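Local coordinates for protein second substrate binding domain of putative amino acid ABC transporter (Streptococcus pneumoniae, PDB 4OEN) that probably captures an amino acid outside the cell and delivers it to the membrane part of an ABC transporter, at residues Leu32-Ala37 and Ile44-Pro49; Lys110-Lys115 and Thr122-Asn127; Ser143-Leu148 and Asp154-Asp159. All coordinates share one frame; numbering follows the deposited sequence.

Interaction 1: Leu32-Ala37 and Ile44-Pro49; sequences LIKAIA and IEITNP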
ATOM      1  N   LEU A  32      -6.946  -0.050 -11.372  1.00 14.14           N
ATOM      2  CA  LEU A  32      -8.222  -0.305 -10.720  1.00 11.77           C
ATOM      3  C   LEU A  32      -9.253   0.779 -11.053  1.00 12.04           C
ATOM      4  O   LEU A  32     -10.378   0.467 -11.412  1.00 16.34           O
ATOM      5  CB  LEU A  32      -8.026  -0.413  -9.212  1.00 12.60           C
ATOM      6  CG  LEU A  32      -9.296  -0.582  -8.383  1.00 12.94           C
ATOM      7  CD1 LEU A  32      -9.974  -1.888  -8.712  1.00 15.72           C
ATOM      8  CD2 LEU A  32      -8.952  -0.473  -6.913  1.00 16.94           C
ATOM      9  N   ILE A  33      -8.878   2.055 -10.963  1.00 14.00           N
ATOM     10  CA  ILE A  33      -9.882   3.082 -11.229  1.00 15.69           C
ATOM     11  C   ILE A  33     -10.324   3.045 -12.700  1.00 15.40           C
ATOM     12  O   ILE A  33     -11.504   3.218 -13.003  1.00 15.37           O
ATOM     13  CB  ILE A  33      -9.387   4.502 -10.836  1.00 13.81           C
ATOM     14  CG1 ILE A  33     -10.570   5.475 -10.802  1.00 20.28           C
ATOM     15  CG2 ILE A  33      -8.240   4.987 -11.728  1.00 13.92           C
ATOM     16  CD1 ILE A  33     -11.654   5.065  -9.831  1.00 21.24           C
ATOM     17  N   LYS A  34      -9.394   2.779 -13.610  1.00 12.84           N
ATOM     18  CA  LYS A  34      -9.737   2.652 -15.023  1.00 15.52           C
ATOM     19  C   LYS A  34     -10.683   1.486 -15.287  1.00 17.59           C
ATOM     20  O   LYS A  34     -11.615   1.617 -16.078  1.00 18.48           O
ATOM     21  CB  LYS A  34      -8.479   2.484 -15.860  1.00 20.06           C
ATOM     22  CG  LYS A  34      -7.630   3.734 -15.893  1.00 20.54           C
ATOM     23  CD  LYS A  34      -6.320   3.471 -16.576  1.00 21.43           C
ATOM     24  CE  LYS A  34      -5.370   4.625 -16.329  1.00 20.06           C
ATOM     25  NZ  LYS A  34      -4.084   4.440 -17.044  1.00 25.45           N
ATOM     26  N   ALA A  35     -10.434   0.345 -14.643  1.00 15.90           N
ATOM     27  CA  ALA A  35     -11.315  -0.815 -14.822  1.00 15.90           C
ATOM     28  C   ALA A  35     -12.705  -0.577 -14.246  1.00 15.93           C
ATOM     29  O   ALA A  35     -13.712  -1.061 -14.793  1.00 20.24           O
ATOM     30  CB  ALA A  35     -10.693  -2.061 -14.191  1.00 16.11           C
ATOM     31  N   ILE A  36     -12.759   0.148 -13.133  1.00 16.91           N
ATOM     32  CA  ILE A  36     -14.033   0.450 -12.500  1.00 15.75           C
ATOM     33  C   ILE A  36     -14.818   1.436 -13.360  1.00 15.53           C
ATOM     34  O   ILE A  36     -16.014   1.274 -13.566  1.00 16.86           O
ATOM     35  CB  ILE A  36     -13.812   0.982 -11.077  1.00 16.53           C
ATOM     36  CG1 ILE A  36     -13.389  -0.183 -10.178  1.00 20.29           C
ATOM     37  CG2 ILE A  36     -15.064   1.656 -10.533  1.00 16.05           C
ATOM     38  CD1 ILE A  36     -13.139   0.180  -8.721  1.00 15.08           C
ATOM     39  N   ALA A  37     -14.141   2.446 -13.890  1.00 16.57           N
ATOM     40  CA  ALA A  37     -14.816   3.418 -14.738  1.00 19.06           C
ATOM     41  C   ALA A  37     -15.430   2.737 -15.954  1.00 21.40           C
ATOM     42  O   ALA A  37     -16.556   3.028 -16.353  1.00 22.34           O
ATOM     43  CB  ALA A  37     -13.847   4.517 -15.165  1.00 18.13           C
ATOM     44  N   ILE A  44     -13.366   9.164 -16.853  1.00 22.11           N
ATOM     45  CA  ILE A  44     -12.488   9.814 -15.896  1.00 17.72           C
ATOM     46  C   ILE A  44     -11.344  10.511 -16.590  1.00 20.59           C
ATOM     47  O   ILE A  44     -10.954  10.159 -17.705  1.00 22.34           O
ATOM     48  CB  ILE A  44     -11.882   8.830 -14.881  1.00 14.10           C
ATOM     49  CG1 ILE A  44     -11.113   7.725 -15.614  1.00 18.55           C
ATOM     50  CG2 ILE A  44     -12.962   8.251 -13.962  1.00 18.71           C
ATOM     51  CD1 ILE A  44     -10.444   6.703 -14.670  1.00 19.33           C
ATOM     52  N   GLU A  45     -10.835  11.534 -15.916  1.00 19.48           N
ATOM     53  CA  GLU A  45      -9.553  12.127 -16.245  1.00 18.14           C
ATOM     54  C   GLU A  45      -8.700  11.941 -15.001  1.00 19.22           C
ATOM     55  O   GLU A  45      -9.115  12.313 -13.915  1.00 23.64           O
ATOM     56  CB  GLU A  45      -9.665  13.601 -16.592  1.00 22.28           C
ATOM     57  CG  GLU A  45      -8.306  14.256 -16.798  1.00 36.52           C
ATOM     58  CD  GLU A  45      -8.355  15.768 -16.671  1.00 53.99           C
ATOM     59  OE1 GLU A  45      -9.417  16.301 -16.278  1.00 59.55           O
ATOM     60  OE2 GLU A  45      -7.330  16.423 -16.964  1.00 57.01           O
ATOM     61  N   ILE A  46      -7.518  11.367 -15.163  1.00 16.90           N
ATOM     62  CA  ILE A  46      -6.637  11.134 -14.029  1.00 15.62           C
ATOM     63  C   ILE A  46      -5.555  12.210 -14.017  1.00 14.07           C
ATOM     64  O   ILE A  46      -4.985  12.542 -15.049  1.00 19.28           O
ATOM     65  CB  ILE A  46      -5.984   9.740 -14.085  1.00 16.15           C
ATOM     66  CG1 ILE A  46      -7.059   8.656 -14.005  1.00 16.01           C
ATOM     67  CG2 ILE A  46      -4.993   9.577 -12.976  1.00 18.10           C
ATOM     68  CD1 ILE A  46      -6.520   7.229 -14.193  1.00 17.70           C
ATOM     69  N   THR A  47      -5.310  12.758 -12.837  1.00 13.74           N
ATOM     70  CA  THR A  47      -4.200  13.686 -12.655  1.00 13.99           C
ATOM     71  C   THR A  47      -3.294  13.131 -11.564  1.00 13.29           C
ATOM     72  O   THR A  47      -3.743  12.380 -10.702  1.00 15.45           O
ATOM     73  CB  THR A  47      -4.686  15.087 -12.281  1.00 14.66           C
ATOM     74  OG1 THR A  47      -5.364  15.056 -11.024  1.00 17.73           O
ATOM     75  CG2 THR A  47      -5.621  15.625 -13.349  1.00 19.40           C
ATOM     76  N   ASN A  48      -2.015  13.502 -11.601  1.00 14.71           N
ATOM     77  CA  ASN A  48      -1.074  13.004 -10.605  1.00 13.69           C
ATOM     78  C   ASN A  48      -0.266  14.137  -9.986  1.00 14.64           C
ATOM     79  O   ASN A  48       0.952  14.192 -10.146  1.00 16.40           O
ATOM     80  CB  ASN A  48      -0.140  11.967 -11.250  1.00 14.83           C
ATOM     81  CG  ASN A  48      -0.897  10.786 -11.832  1.00 16.16           C
ATOM     82  OD1 ASN A  48      -1.382  10.842 -12.965  1.00 15.38           O
ATOM     83  ND2 ASN A  48      -1.004   9.709 -11.053  1.00 15.54           N
ATOM     84  N   PRO A  49      -0.952  15.053  -9.283  1.00 14.66           N
ATOM     85  CA  PRO A  49      -0.308  16.255  -8.737  1.00 16.14           C
ATOM     86  C   PRO A  49       0.449  15.995  -7.438  1.00 16.22           C
ATOM     87  O   PRO A  49       1.103  16.902  -6.931  1.00 20.95           O
ATOM     88  CB  PRO A  49      -1.491  17.191  -8.495  1.00 16.51           C
ATOM     89  CG  PRO A  49      -2.608  16.267  -8.134  1.00 15.95           C
ATOM     90  CD  PRO A  49      -2.400  15.038  -9.003  1.00 17.03           C
TER
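Helix 32-37 and strand 44-47 run almost antiparallel, at 171°, and the nearest CA atoms are those of Ala37 and Ile44, 6.9 Å apart. The 10.0 Å between the segment axes is filled by one layer of aliphatic side chains. Ile44 and Ile46, two apart on the strand, both face the helix, where Ile33, Lys34 and Ala37 receive them. This is the alpha-beta layering of a type II periplasmic binding protein: helix 28-40 leads through a short loop into strand 44-47, which pairs in parallel with strand 5-8, and the helix lies along one face of that sheet, antiparallel to the strand. With chi1 at 57°, Ile44 sends CG1 between its own N and carbonyl carbon, and CD1 continues to the helix backbone, 4.0 Å from Ile33 O. Its other branch, CG2, meets Ala37 CB at 4.0 Å; the small alanine suits the point where the backbones approach. Ile46 CD1 slots between two helix residues, 3.7 Å from Ile33 CG2 and 3.6 Å from Lys34 CE. Ile33 is buried and also touches Phe201 of helix 195-210, whereas the extended chain of exposed Lys34 crosses Ile46 at about a right angle, lending its methylenes to the apolar layer.

Interaction 2: Lys110-Lys115 and Thr122-Asn127; sequences KTVGVK and TFLTEN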
ATOM      1  N   LYS A 110      17.957 -12.562  17.798  1.00 15.17           N
ATOM      2  CA  LYS A 110      18.295 -12.036  16.482  1.00 15.83           C
ATOM      3  C   LYS A 110      18.088 -10.524  16.428  1.00 14.96           C
ATOM      4  O   LYS A 110      17.524  -9.920  17.344  1.00 16.89           O
ATOM      5  CB  LYS A 110      17.427 -12.687  15.395  1.00 19.61           C
ATOM      6  CG  LYS A 110      17.419 -14.187  15.375  1.00 26.81           C
ATOM      7  CD  LYS A 110      18.754 -14.733  14.972  1.00 24.41           C
ATOM      8  CE  LYS A 110      18.699 -16.251  14.780  1.00 23.28           C
ATOM      9  NZ  LYS A 110      20.084 -16.761  14.605  1.00 29.63           N
ATOM     10  N   THR A 111      18.512  -9.914  15.331  1.00 14.58           N
ATOM     11  CA  THR A 111      18.357  -8.475  15.174  1.00 16.67           C
ATOM     12  C   THR A 111      17.487  -8.178  13.963  1.00 17.22           C
ATOM     13  O   THR A 111      17.757  -8.664  12.866  1.00 17.49           O
ATOM     14  CB  THR A 111      19.702  -7.771  15.015  1.00 19.42           C
ATOM     15  OG1 THR A 111      20.481  -7.949  16.205  1.00 17.21           O
ATOM     16  CG2 THR A 111      19.492  -6.288  14.773  1.00 18.63           C
ATOM     17  N   VAL A 112      16.439  -7.390  14.180  1.00 15.43           N
ATOM     18  CA  VAL A 112      15.498  -7.037  13.121  1.00 11.69           C
ATOM     19  C   VAL A 112      15.635  -5.560  12.767  1.00 14.50           C
ATOM     20  O   VAL A 112      15.597  -4.727  13.655  1.00 14.38           O
ATOM     21  CB  VAL A 112      14.042  -7.316  13.535  1.00 11.76           C
ATOM     22  CG1 VAL A 112      13.109  -6.990  12.368  1.00 13.17           C
ATOM     23  CG2 VAL A 112      13.868  -8.781  13.966  1.00 14.21           C
ATOM     24  N   GLY A 113      15.802  -5.251  11.479  1.00 13.84           N
ATOM     25  CA  GLY A 113      15.817  -3.876  11.000  1.00 13.53           C
ATOM     26  C   GLY A 113      14.431  -3.296  10.767  1.00 13.65           C
ATOM     27  O   GLY A 113      13.485  -4.014  10.423  1.00 13.06           O
ATOM     28  N   VAL A 114      14.309  -1.983  10.952  1.00 12.46           N
ATOM     29  CA  VAL A 114      13.041  -1.312  10.715  1.00 11.38           C
ATOM     30  C   VAL A 114      13.287   0.163  10.408  1.00 12.88           C
ATOM     31  O   VAL A 114      14.308   0.720  10.820  1.00 13.82           O
ATOM     32  CB  VAL A 114      12.090  -1.471  11.921  1.00 12.38           C
ATOM     33  CG1 VAL A 114      12.493  -0.575  13.086  1.00 17.84           C
ATOM     34  CG2 VAL A 114      10.633  -1.233  11.511  1.00 13.40           C
ATOM     35  N   LYS A 115      12.379   0.772   9.652  1.00 11.54           N
ATOM     36  CA  LYS A 115      12.513   2.202   9.347  1.00 14.96           C
ATOM     37  C   LYS A 115      11.880   3.031  10.452  1.00 13.62           C
ATOM     38  O   LYS A 115      10.782   2.724  10.936  1.00 14.89           O
ATOM     39  CB  LYS A 115      11.876   2.536   7.998  1.00 17.59           C
ATOM     40  CG  LYS A 115      12.622   1.916   6.832  1.00 19.41           C
ATOM     41  CD  LYS A 115      11.734   1.772   5.594  1.00 26.08           C
ATOM     42  CE  LYS A 115      11.184   3.081   5.101  1.00 30.63           C
ATOM     43  NZ  LYS A 115      10.352   2.874   3.869  1.00 23.05           N
ATOM     44  N   THR A 122       6.376   0.517  15.162  1.00 13.06           N
ATOM     45  CA  THR A 122       5.435   0.407  16.258  1.00 12.62           C
ATOM     46  C   THR A 122       5.183  -1.067  16.612  1.00 13.29           C
ATOM     47  O   THR A 122       5.279  -1.459  17.771  1.00 14.26           O
ATOM     48  CB  THR A 122       4.113   1.082  15.897  1.00 14.09           C
ATOM     49  OG1 THR A 122       4.369   2.429  15.452  1.00 15.92           O
ATOM     50  CG2 THR A 122       3.174   1.089  17.080  1.00 15.03           C
ATOM     51  N   PHE A 123       4.885  -1.869  15.600  1.00 12.70           N
ATOM     52  CA  PHE A 123       4.657  -3.296  15.844  1.00 16.93           C
ATOM     53  C   PHE A 123       5.883  -3.933  16.494  1.00 12.57           C
ATOM     54  O   PHE A 123       5.771  -4.607  17.521  1.00 16.51           O
ATOM     55  CB  PHE A 123       4.301  -4.015  14.529  1.00 13.59           C
ATOM     56  CG  PHE A 123       4.154  -5.502  14.672  1.00 16.02           C
ATOM     57  CD1 PHE A 123       2.939  -6.064  15.016  1.00 19.19           C
ATOM     58  CD2 PHE A 123       5.241  -6.334  14.485  1.00 18.34           C
ATOM     59  CE1 PHE A 123       2.816  -7.440  15.151  1.00 21.40           C
ATOM     60  CE2 PHE A 123       5.126  -7.700  14.627  1.00 21.67           C
ATOM     61  CZ  PHE A 123       3.914  -8.256  14.946  1.00 18.21           C
ATOM     62  N   LEU A 124       7.061  -3.708  15.928  1.00 13.21           N
ATOM     63  CA  LEU A 124       8.253  -4.376  16.444  1.00 12.42           C
ATOM     64  C   LEU A 124       8.537  -3.944  17.868  1.00 13.86           C
ATOM     65  O   LEU A 124       8.971  -4.728  18.704  1.00 15.65           O
ATOM     66  CB  LEU A 124       9.479  -4.076  15.584  1.00 15.33           C
ATOM     67  CG  LEU A 124       9.729  -4.838  14.301  1.00 18.67           C
ATOM     68  CD1 LEU A 124      11.092  -4.430  13.809  1.00 18.00           C
ATOM     69  CD2 LEU A 124       9.691  -6.350  14.573  1.00 16.02           C
ATOM     70  N   THR A 125       8.315  -2.664  18.139  1.00 14.48           N
ATOM     71  CA  THR A 125       8.654  -2.138  19.444  1.00 14.78           C
ATOM     72  C   THR A 125       7.713  -2.688  20.495  1.00 15.65           C
ATOM     73  O   THR A 125       8.138  -3.039  21.590  1.00 17.19           O
ATOM     74  CB  THR A 125       8.626  -0.603  19.450  1.00 16.82           C
ATOM     75  OG1 THR A 125       9.559  -0.133  18.476  1.00 16.28           O
ATOM     76  CG2 THR A 125       9.015  -0.081  20.813  1.00 16.69           C
ATOM     77  N   GLU A 126       6.438  -2.793  20.133  1.00 15.06           N
ATOM     78  CA  GLU A 126       5.430  -3.313  21.043  1.00 17.89           C
ATOM     79  C   GLU A 126       5.584  -4.799  21.316  1.00 17.83           C
ATOM     80  O   GLU A 126       5.142  -5.279  22.355  1.00 22.79           O
ATOM     81  CB  GLU A 126       4.028  -3.040  20.500  1.00 20.16           C
ATOM     82  CG  GLU A 126       3.622  -1.562  20.558  1.00 20.82           C
ATOM     83  CD  GLU A 126       3.226  -1.085  21.949  1.00 28.94           C
ATOM     84  OE1 GLU A 126       3.523  -1.782  22.941  1.00 32.87           O
ATOM     85  OE2 GLU A 126       2.608   0.001  22.050  1.00 29.47           O
ATOM     86  N   ASN A 127       6.192  -5.528  20.384  1.00 16.84           N
ATOM     87  CA  ASN A 127       6.318  -6.979  20.551  1.00 18.15           C
ATOM     88  C   ASN A 127       7.714  -7.451  20.951  1.00 19.49           C
ATOM     89  O   ASN A 127       7.989  -8.654  21.028  1.00 19.05           O
ATOM     90  CB  ASN A 127       5.884  -7.674  19.271  1.00 16.79           C
ATOM     91  CG  ASN A 127       4.385  -7.670  19.113  1.00 22.45           C
ATOM     92  OD1 ASN A 127       3.695  -8.494  19.714  1.00 26.84           O
ATOM     93  ND2 ASN A 127       3.864  -6.720  18.340  1.00 18.26           N
TER
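Leu124, on helix 122-126, meets strand 111-115 by setting one methyl group, CD1, between Val112 and Val114. Leu124 CA lies 8.1 Å from Val114 CA, and the segment axes pass 9.5 Å apart. CB points toward the strand, and the branches beyond it close the gap. A chi1 of -81° turns CG away from the carbonyl carbon, and the extended chi2 (-173°) sends CD1 on to the strand. CD1 does most of the touching: it is 3.6 Å from Val112 CG1 and 3.6 Å from Val114 CB, while Gly113 O lies farther off at 4.2 Å. CD2 has a single neighbour on the strand, Val112 CG1, at 4.1 Å. Leu124 thus reaches Val114 tip to tip but crosses Val112 obliquely. A leucine suits this place because its extra carbon before the fork carries CD1 far enough to lie between two residues; the valines branch at CB, which favours an extended strand and keeps the apolar surface close to the sheet. Gly113, between them, faces the other side of the sheet and offers only its carbonyl oxygen. Ile135 of strand 134-138 and Met157 of strand 155-159 also pack on Leu124.

Where the helix ends, Asn127 folds back: ND2 donates to Phe123 O at 3.0 Å, with an N-H...O angle of 162°, and lies over one face of the Phe123 ring, offset toward the rim. Strand 111-115 followed by a helix, with strand 134-138 parallel beside it, forms part of a right-handed beta-alpha-beta crossover, the repeating element of the alpha/beta lobes in type II periplasmic binding proteins.

Interaction 3: Ser143-Leu148 and Asp154-Asp159; sequences SMYDSL and DAVMDD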
ATOM      1  N   SER A 143      19.320   1.809   3.269  1.00 18.59           N
ATOM      2  CA  SER A 143      20.305   1.436   4.266  1.00 21.84           C
ATOM      3  C   SER A 143      19.863   0.150   4.940  1.00 18.38           C
ATOM      4  O   SER A 143      20.672  -0.737   5.203  1.00 20.28           O
ATOM      5  CB  SER A 143      20.485   2.553   5.295  1.00 30.09           C
ATOM      6  OG  SER A 143      21.539   2.256   6.187  1.00 43.57           O
ATOM      7  N   MET A 144      18.570   0.062   5.212  1.00 16.81           N
ATOM      8  CA  MET A 144      18.016  -1.111   5.869  1.00 15.76           C
ATOM      9  C   MET A 144      18.201  -2.374   5.035  1.00 16.84           C
ATOM     10  O   MET A 144      18.637  -3.402   5.558  1.00 18.87           O
ATOM     11  CB  MET A 144      16.533  -0.905   6.169  1.00 18.45           C
ATOM     12  CG  MET A 144      15.925  -2.093   6.916  1.00 16.09           C
ATOM     13  SD  MET A 144      14.211  -1.817   7.413  1.00 17.12           S
ATOM     14  CE  MET A 144      13.359  -1.906   5.835  1.00 20.26           C
ATOM     15  N   TYR A 145      17.868  -2.303   3.751  1.00 15.48           N
ATOM     16  CA  TYR A 145      17.988  -3.498   2.911  1.00 16.37           C
ATOM     17  C   TYR A 145      19.452  -3.818   2.589  1.00 19.33           C
ATOM     18  O   TYR A 145      19.799  -4.979   2.358  1.00 20.29           O
ATOM     19  CB  TYR A 145      17.135  -3.345   1.644  1.00 15.85           C
ATOM     20  CG  TYR A 145      15.667  -3.567   1.958  1.00 16.37           C
ATOM     21  CD1 TYR A 145      15.178  -4.846   2.192  1.00 17.24           C
ATOM     22  CD2 TYR A 145      14.779  -2.500   2.069  1.00 15.96           C
ATOM     23  CE1 TYR A 145      13.846  -5.062   2.503  1.00 16.63           C
ATOM     24  CE2 TYR A 145      13.438  -2.706   2.383  1.00 18.18           C
ATOM     25  CZ  TYR A 145      12.979  -3.993   2.606  1.00 18.14           C
ATOM     26  OH  TYR A 145      11.654  -4.214   2.920  1.00 17.74           O
ATOM     27  N   ASP A 146      20.327  -2.815   2.613  1.00 25.16           N
ATOM     28  CA  ASP A 146      21.755  -3.070   2.478  0.50 26.33           C
ATOM     29  C   ASP A 146      22.239  -3.897   3.659  1.00 25.91           C
ATOM     30  O   ASP A 146      23.000  -4.852   3.502  1.00 25.98           O
ATOM     31  CB  ASP A 146      22.545  -1.765   2.392  0.50 32.13           C
ATOM     32  CG  ASP A 146      22.421  -1.097   1.041  0.50 33.77           C
ATOM     33  OD1 ASP A 146      21.756  -1.668   0.149  0.50 36.72           O
ATOM     34  OD2 ASP A 146      23.001  -0.005   0.867  0.50 29.49           O
ATOM     35  N   SER A 147      21.788  -3.517   4.853  1.00 19.69           N
ATOM     36  CA  SER A 147      22.152  -4.226   6.057  1.00 19.07           C
ATOM     37  C   SER A 147      21.621  -5.662   6.037  1.00 19.74           C
ATOM     38  O   SER A 147      22.322  -6.588   6.441  1.00 22.54           O
ATOM     39  CB  SER A 147      21.630  -3.468   7.283  1.00 19.38           C
ATOM     40  OG  SER A 147      22.010  -4.111   8.489  1.00 31.53           O
ATOM     41  N   LEU A 148      20.383  -5.848   5.582  1.00 17.40           N
ATOM     42  CA  LEU A 148      19.823  -7.201   5.462  1.00 18.60           C
ATOM     43  C   LEU A 148      20.690  -8.043   4.527  1.00 21.20           C
ATOM     44  O   LEU A 148      20.993  -9.203   4.813  1.00 24.15           O
ATOM     45  CB  LEU A 148      18.376  -7.156   4.957  1.00 19.75           C
ATOM     46  CG  LEU A 148      17.647  -8.515   4.916  1.00 21.59           C
ATOM     47  CD1 LEU A 148      17.426  -9.028   6.326  1.00 19.36           C
ATOM     48  CD2 LEU A 148      16.322  -8.478   4.146  1.00 19.30           C
ATOM     49  N   ASP A 154      19.212  -9.734  10.717  1.00 15.49           N
ATOM     50  CA  ASP A 154      18.673 -11.044  10.362  1.00 13.62           C
ATOM     51  C   ASP A 154      17.343 -10.989   9.620  1.00 14.86           C
ATOM     52  O   ASP A 154      16.933 -11.955   8.977  1.00 17.17           O
ATOM     53  CB  ASP A 154      18.525 -11.868  11.633  1.00 15.23           C
ATOM     54  CG  ASP A 154      19.851 -12.070  12.331  1.00 20.81           C
ATOM     55  OD1 ASP A 154      20.683 -12.824  11.781  1.00 19.95           O
ATOM     56  OD2 ASP A 154      20.068 -11.481  13.412  1.00 20.22           O
ATOM     57  N   ALA A 155      16.663  -9.858   9.723  1.00 14.73           N
ATOM     58  CA  ALA A 155      15.324  -9.697   9.174  1.00 12.77           C
ATOM     59  C   ALA A 155      15.002  -8.224   9.127  1.00 11.64           C
ATOM     60  O   ALA A 155      15.706  -7.408   9.753  1.00 11.82           O
ATOM     61  CB  ALA A 155      14.287 -10.437  10.017  1.00 15.69           C
ATOM     62  N   VAL A 156      13.964  -7.890   8.362  1.00 13.18           N
ATOM     63  CA  VAL A 156      13.379  -6.556   8.400  1.00 12.52           C
ATOM     64  C   VAL A 156      11.887  -6.671   8.649  1.00 12.34           C
ATOM     65  O   VAL A 156      11.283  -7.726   8.435  1.00 12.89           O
ATOM     66  CB  VAL A 156      13.577  -5.772   7.082  1.00 13.89           C
ATOM     67  CG1 VAL A 156      15.046  -5.674   6.722  1.00 16.23           C
ATOM     68  CG2 VAL A 156      12.783  -6.439   5.939  1.00 14.59           C
ATOM     69  N   MET A 157      11.297  -5.588   9.122  1.00 13.01           N
ATOM     70  CA  MET A 157       9.844  -5.447   9.174  0.50 13.45           C
ATOM     71  C   MET A 157       9.474  -4.261   8.282  1.00 13.63           C
ATOM     72  O   MET A 157      10.030  -3.185   8.463  1.00 14.25           O
ATOM     73  CB  MET A 157       9.367  -5.216  10.611  0.50 16.43           C
ATOM     74  CG  MET A 157       7.913  -5.555  10.860  0.50 19.80           C
ATOM     75  SD  MET A 157       7.707  -7.312  11.186  0.50 13.51           S
ATOM     76  CE  MET A 157       5.919  -7.487  11.127  0.50 10.27           C
ATOM     77  N   ASP A 158       8.549  -4.447   7.342  1.00 12.78           N
ATOM     78  CA  ASP A 158       8.214  -3.373   6.394  1.00 11.75           C
ATOM     79  C   ASP A 158       6.769  -3.486   5.938  1.00 13.01           C
ATOM     80  O   ASP A 158       6.077  -4.445   6.256  1.00 12.00           O
ATOM     81  CB  ASP A 158       9.154  -3.440   5.178  1.00 14.03           C
ATOM     82  CG  ASP A 158       9.370  -2.093   4.470  1.00 17.80           C
ATOM     83  OD1 ASP A 158       8.675  -1.068   4.721  1.00 17.79           O
ATOM     84  OD2 ASP A 158      10.273  -2.073   3.609  1.00 20.23           O
ATOM     85  N   ASP A 159       6.329  -2.506   5.161  1.00 14.47           N
ATOM     86  CA  ASP A 159       4.998  -2.539   4.583  1.00 11.61           C
ATOM     87  C   ASP A 159       4.890  -3.701   3.606  1.00 14.98           C
ATOM     88  O   ASP A 159       5.737  -3.850   2.707  1.00 15.02           O
ATOM     89  CB  ASP A 159       4.700  -1.231   3.848  1.00 12.80           C
ATOM     90  CG  ASP A 159       4.615  -0.055   4.784  1.00 18.03           C
ATOM     91  OD1 ASP A 159       3.835  -0.149   5.749  1.00 22.16           O
ATOM     92  OD2 ASP A 159       5.320   0.955   4.557  1.00 23.28           O
TER
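Helix 143-148 and strand 155-159 are joined by an apolar layer around Val156 and, at one end, by a hydrogen bond from Tyr145 to Asp158. The segments run at 152° to each other with their axes 8.6 Å apart, the CA atoms of Leu148 and Asp154 being the nearest pair.

The apolar contacts converge on Val156, whose branching at CB gives each methyl group its own neighbours. CG1 meets Met144 CG at 3.7 Å and Leu148 CD2 at 4.0 Å; CG2 approaches Tyr145 CE1 at 3.9 Å, with the two side chains crossing at about a right angle. Met144, unbranched and flexible, extends from the helix and then bends at chi3 (72°), which carries CE past Val156 to within 3.8 Å of Asp158 OD2. Leu148 spreads its fork instead: while CD2 packs on the valine, CD1 rests against the strand backbone, 3.6 Å from Ala155 N.

The polar contact lies beyond this layer. Tyr145 OH donates to Asp158 OD2 at 2.6 Å, and the acceptor uses its anti lone pair, the one away from OD1. OD2 sits at the edge of the ring, in its plane, while the ring and carboxylate planes are 32° apart. Tyrosine suits the position because its ring carbon CE1 packs on a valine methyl while its hydroxyl reaches the buried acid. The other oxygen, OD1, accepts a weak bond from Asp159 N at 2.8 Å; both oxygens have a partner, which probably limits rotation of the carboxylate.

Helix 141-150 links parallel strands 134-138 and 155-159, which lie on either side of strand 111-115, and so makes a beta-alpha-beta crossover within an alpha/beta lobe of a type II periplasmic binding protein.

Along the chain the three contacts follow in series, each a helix packed against a strand of the same branched mixed sheet. Interaction 1 lies on the opposite side of the chain's centre from the others, its centre 36 Å from that of interaction 2 and 33 Å from that of interaction 3. Interactions 2 and 3, only 10 Å apart between centres, share neighbouring parallel strands, 111-115 and 155-159, joined by probable backbone hydrogen bonds such as Gly113 N to Ala155 O at 2.8 Å. Helices 119-126 and 141-150 cover opposite faces there. The wide gap between interaction 1 and the other two fits the two-lobed architecture of solute-binding proteins, whose lobes typically close around a substrate in the cleft between them.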